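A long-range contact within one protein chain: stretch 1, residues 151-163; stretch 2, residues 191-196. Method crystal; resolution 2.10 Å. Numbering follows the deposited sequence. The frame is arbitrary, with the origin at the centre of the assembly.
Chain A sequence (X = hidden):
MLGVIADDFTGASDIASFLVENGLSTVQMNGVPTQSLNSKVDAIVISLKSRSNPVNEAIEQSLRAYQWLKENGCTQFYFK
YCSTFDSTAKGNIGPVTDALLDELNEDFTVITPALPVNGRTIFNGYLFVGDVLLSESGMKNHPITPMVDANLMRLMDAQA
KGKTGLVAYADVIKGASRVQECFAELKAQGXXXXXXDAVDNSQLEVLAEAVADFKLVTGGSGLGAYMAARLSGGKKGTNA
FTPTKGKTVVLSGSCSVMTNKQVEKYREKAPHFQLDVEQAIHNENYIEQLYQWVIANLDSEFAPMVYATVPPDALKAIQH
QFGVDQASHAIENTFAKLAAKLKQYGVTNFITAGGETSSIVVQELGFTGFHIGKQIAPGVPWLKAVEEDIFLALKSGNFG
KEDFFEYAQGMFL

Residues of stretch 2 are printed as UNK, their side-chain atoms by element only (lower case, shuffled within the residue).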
# COMPACT_ATOMS: atom_id res chain seq x y z
N ASN A 151 -24.44 7.02 6.34
CA ASN A 151 -25.13 6.66 5.10
C ASN A 151 -24.31 7.03 3.86
O ASN A 151 -24.16 8.21 3.53
CB ASN A 151 -26.51 7.35 5.07
CG ASN A 151 -27.41 6.86 3.95
OD1 ASN A 151 -27.31 7.29 2.81
ND2 ASN A 151 -28.32 5.97 4.29
N LEU A 152 -23.82 6.01 3.16
CA LEU A 152 -22.99 6.17 1.98
C LEU A 152 -23.61 6.88 0.79
O LEU A 152 -22.91 7.57 0.05
CB LEU A 152 -22.39 4.82 1.55
CG LEU A 152 -21.37 4.22 2.52
CD1 LEU A 152 -21.15 2.73 2.23
CD2 LEU A 152 -20.07 4.99 2.43
N MET A 153 -24.89 6.62 0.53
CA MET A 153 -25.58 7.27 -0.58
C MET A 153 -25.63 8.78 -0.31
O MET A 153 -25.56 9.58 -1.24
CB MET A 153 -27.00 6.74 -0.77
CG MET A 153 -27.10 5.31 -1.26
SD MET A 153 -26.75 4.11 0.02
CE MET A 153 -28.12 4.35 1.12
N ARG A 154 -25.79 9.15 0.95
CA ARG A 154 -25.85 10.55 1.36
C ARG A 154 -24.47 11.20 1.28
O ARG A 154 -24.35 12.36 0.89
CB ARG A 154 -26.44 10.71 2.77
CG ARG A 154 -27.96 10.50 2.85
CD ARG A 154 -28.58 11.14 4.08
NE ARG A 154 -28.04 10.63 5.35
CZ ARG A 154 -28.70 9.81 6.17
NH1 ARG A 154 -29.91 9.37 5.88
NH2 ARG A 154 -28.15 9.48 7.33
N LEU A 155 -23.46 10.45 1.71
CA LEU A 155 -22.08 10.93 1.68
C LEU A 155 -21.64 11.16 0.24
O LEU A 155 -21.03 12.18 -0.07
CB LEU A 155 -21.14 9.92 2.33
CG LEU A 155 -21.26 9.76 3.83
CD1 LEU A 155 -20.41 8.59 4.28
CD2 LEU A 155 -20.84 11.06 4.53
N MET A 156 -21.93 10.21 -0.63
CA MET A 156 -21.55 10.35 -2.02
C MET A 156 -22.32 11.46 -2.73
O MET A 156 -21.75 12.20 -3.54
CB MET A 156 -21.71 9.02 -2.77
CG MET A 156 -21.28 9.08 -4.24
SD MET A 156 -19.53 9.37 -4.54
CE MET A 156 -19.48 9.23 -6.33
N ASP A 157 -23.61 11.56 -2.44
CA ASP A 157 -24.47 12.57 -3.07
C ASP A 157 -24.01 13.99 -2.79
O ASP A 157 -24.19 14.88 -3.62
CB ASP A 157 -25.93 12.42 -2.60
CG ASP A 157 -26.70 11.34 -3.37
OD1 ASP A 157 -26.16 10.74 -4.32
OD2 ASP A 157 -27.87 11.11 -3.00
N ALA A 158 -23.47 14.20 -1.60
CA ALA A 158 -22.98 15.51 -1.21
C ALA A 158 -21.85 16.02 -2.10
O ALA A 158 -21.80 17.21 -2.44
CB ALA A 158 -22.51 15.46 0.23
N GLN A 159 -20.97 15.11 -2.52
CA GLN A 159 -19.81 15.45 -3.34
C GLN A 159 -19.85 14.99 -4.79
O GLN A 159 -18.86 15.14 -5.51
CB GLN A 159 -18.55 14.86 -2.70
CG GLN A 159 -18.87 13.42 -2.33
CD GLN A 159 -17.71 12.71 -1.69
OE1 GLN A 159 -16.85 12.18 -2.38
NE2 GLN A 159 -17.69 12.66 -0.37
N ALA A 160 -20.95 14.39 -5.23
CA ALA A 160 -21.04 13.91 -6.60
C ALA A 160 -21.97 14.74 -7.48
O ALA A 160 -22.81 15.49 -6.99
CB ALA A 160 -21.46 12.45 -6.61
N LYS A 161 -21.77 14.64 -8.79
CA LYS A 161 -22.60 15.35 -9.76
C LYS A 161 -23.88 14.55 -10.06
O LYS A 161 -24.85 15.10 -10.57
CB LYS A 161 -21.83 15.57 -11.07
CG LYS A 161 -21.39 17.00 -11.33
CD LYS A 161 -20.18 17.40 -10.51
CE LYS A 161 -19.84 18.88 -10.69
NZ LYS A 161 -20.83 19.78 -10.02
N GLY A 162 -23.84 13.25 -9.79
CA GLY A 162 -24.99 12.38 -10.03
C GLY A 162 -25.65 11.89 -8.75
O GLY A 162 -25.37 12.40 -7.65
N LYS A 163 -26.55 10.91 -8.90
CA LYS A 163 -27.28 10.33 -7.76
C LYS A 163 -26.87 8.89 -7.43
O LYS A 163 -26.69 8.06 -8.33
CB LYS A 163 -28.79 10.42 -7.99
CG LYS A 163 -29.30 11.86 -8.01
CD LYS A 163 -29.03 12.55 -6.69
CE LYS A 163 -29.43 14.00 -6.73
NZ LYS A 163 -29.12 14.66 -5.43
N UNK A 191 -29.67 6.54 -11.65
CA UNK A 191 -28.56 6.51 -10.72
C UNK A 191 -27.25 6.35 -11.49
O UNK A 191 -27.19 5.58 -12.45
c UNK A 191 -29.69 6.54 -7.70
c UNK A 191 -31.84 5.96 -6.81
c UNK A 191 -30.68 6.74 -6.76
c UNK A 191 -30.99 4.82 -8.74
c UNK A 191 -29.82 5.58 -8.71
o UNK A 191 -32.84 6.18 -5.90
c UNK A 191 -32.00 5.01 -7.80
c UNK A 191 -28.72 5.37 -9.72
N UNK A 192 -26.23 7.10 -11.07
CA UNK A 192 -24.92 7.06 -11.70
C UNK A 192 -23.96 6.14 -10.93
O UNK A 192 -22.96 5.67 -11.48
c UNK A 192 -22.72 10.13 -12.78
c UNK A 192 -23.14 8.66 -12.70
n UNK A 192 -21.51 10.37 -13.58
n UNK A 192 -22.47 9.79 -15.60
c UNK A 192 -24.36 8.49 -11.80
c UNK A 192 -21.43 10.23 -14.90
n UNK A 192 -20.29 10.49 -15.51
N UNK A 193 -24.25 5.93 -9.65
CA UNK A 193 -23.44 5.06 -8.79
C UNK A 193 -24.37 4.20 -7.93
O UNK A 193 -25.51 4.59 -7.65
c UNK A 193 -22.81 9.63 -8.12
o UNK A 193 -21.67 11.19 -9.52
c UNK A 193 -23.00 8.33 -7.71
c UNK A 193 -21.86 9.90 -9.11
c UNK A 193 -22.27 7.28 -8.27
c UNK A 193 -21.12 8.88 -9.68
c UNK A 193 -21.33 7.58 -9.26
c UNK A 193 -22.53 5.85 -7.85
N UNK A 194 -23.84 3.09 -7.45
CA UNK A 194 -24.60 2.17 -6.62
C UNK A 194 -23.80 1.60 -5.46
O UNK A 194 -22.80 0.93 -5.68
c UNK A 194 -25.13 1.03 -7.47
N UNK A 195 -24.25 1.90 -4.25
CA UNK A 195 -23.64 1.36 -3.03
C UNK A 195 -24.16 -0.08 -2.96
O UNK A 195 -25.27 -0.37 -3.41
c UNK A 195 -23.63 3.58 -1.84
c UNK A 195 -24.11 2.15 -1.77
c UNK A 195 -23.60 1.49 -0.48
N UNK A 196 -23.33 -1.00 -2.48
CA UNK A 196 -23.74 -2.39 -2.37
C UNK A 196 -23.40 -2.89 -0.96
O UNK A 196 -22.29 -2.70 -0.47
c UNK A 196 -23.05 -3.28 -3.43
c UNK A 196 -23.59 -4.71 -3.38
c UNK A 196 -23.26 -2.72 -4.83

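Position 191 carries eight side-chain atoms beyond CA, seven carbons and one oxygen: a CB, then a six-membered ring bearing the oxygen at its far end. CB points sideways relative to stretch 1, and a ring carbon lies 4.0 Å from Lys163 CB. CA at position 191 lies 3.4 Å from Lys163 O in a CA-H...O contact, and the same ring carbon comes equally near, 3.4 Å from that oxygen, which sits at the edge of the ring, near its plane. A phenol on a single carbon identifies Tyr191, and the ring atom near Lys163 CB is CD1.

Position 192 has seven side-chain atoms, three carbons in a row followed by a nitrogen and then a carbon carrying two more nitrogens. The chain is unbranched until this terminal group and almost fully extended, with its first three chi angles all t. CB points toward stretch 1, but the side chain makes little of the contact: its third carbon approaches Gly162 CA at 4.2 Å. The main chain contributes more, because N of position 192 donates a hydrogen bond of 2.9 Å to Lys163 O. The guanidinium makes this Arg192.

Position 193 again shows seven carbons and one oxygen, a ring with a hydroxyl at its tip, but here CB points toward stretch 1 and the residue is buried. Met156 CE lies over one ring face, 3.6 Å from the centroid and 4° off the ring normal, a CH-pi contact. Beyond the ring, the oxygen accepts a 3.0 Å hydrogen bond from Gly162 N. This is Tyr193, and its ring also packs on the methyl of Ala160, with CE1 3.5 Å from Ala160 CB. The backbone N of Tyr193 adds a weak hydrogen bond of 3.5 Å to Lys163 O.

Position 194 has one side-chain carbon, pointing away from stretch 1 and making no contact with it. It is Ala194.

Position 195 bears three carbons, with CB branching into two methyls, and points back toward stretch 1. One methyl lies 3.8 Å from Leu152 CB and 3.7 Å from Met153 SD. The branch at CB, with no further atoms, gives Val195; the methyl is CG2.

Position 196 has the same three-carbon branched side chain, but it points away and makes no contact with stretch 1. It is Val196.

The contact joins a helix and a strand running nearly antiparallel, at 154°, with their axes 9.1 Å apart at closest approach. Strand alternation sends Tyr193 and Val195 toward the helix and Ala194 and Val196 away, so Val195 meets the first turn while the Tyr193 ring reaches Met156 and the loop that follows. There the packing becomes polar: Gly162 N binds the phenol oxygen, and Lys163 O receives the amides of Arg192 and, weakly, Tyr193. Gly162 suits this close approach, since an ideal CB would fall 2.8 Å from Arg192 CB, a clash.

Stretch 2, residues 191-196: YRYAVV
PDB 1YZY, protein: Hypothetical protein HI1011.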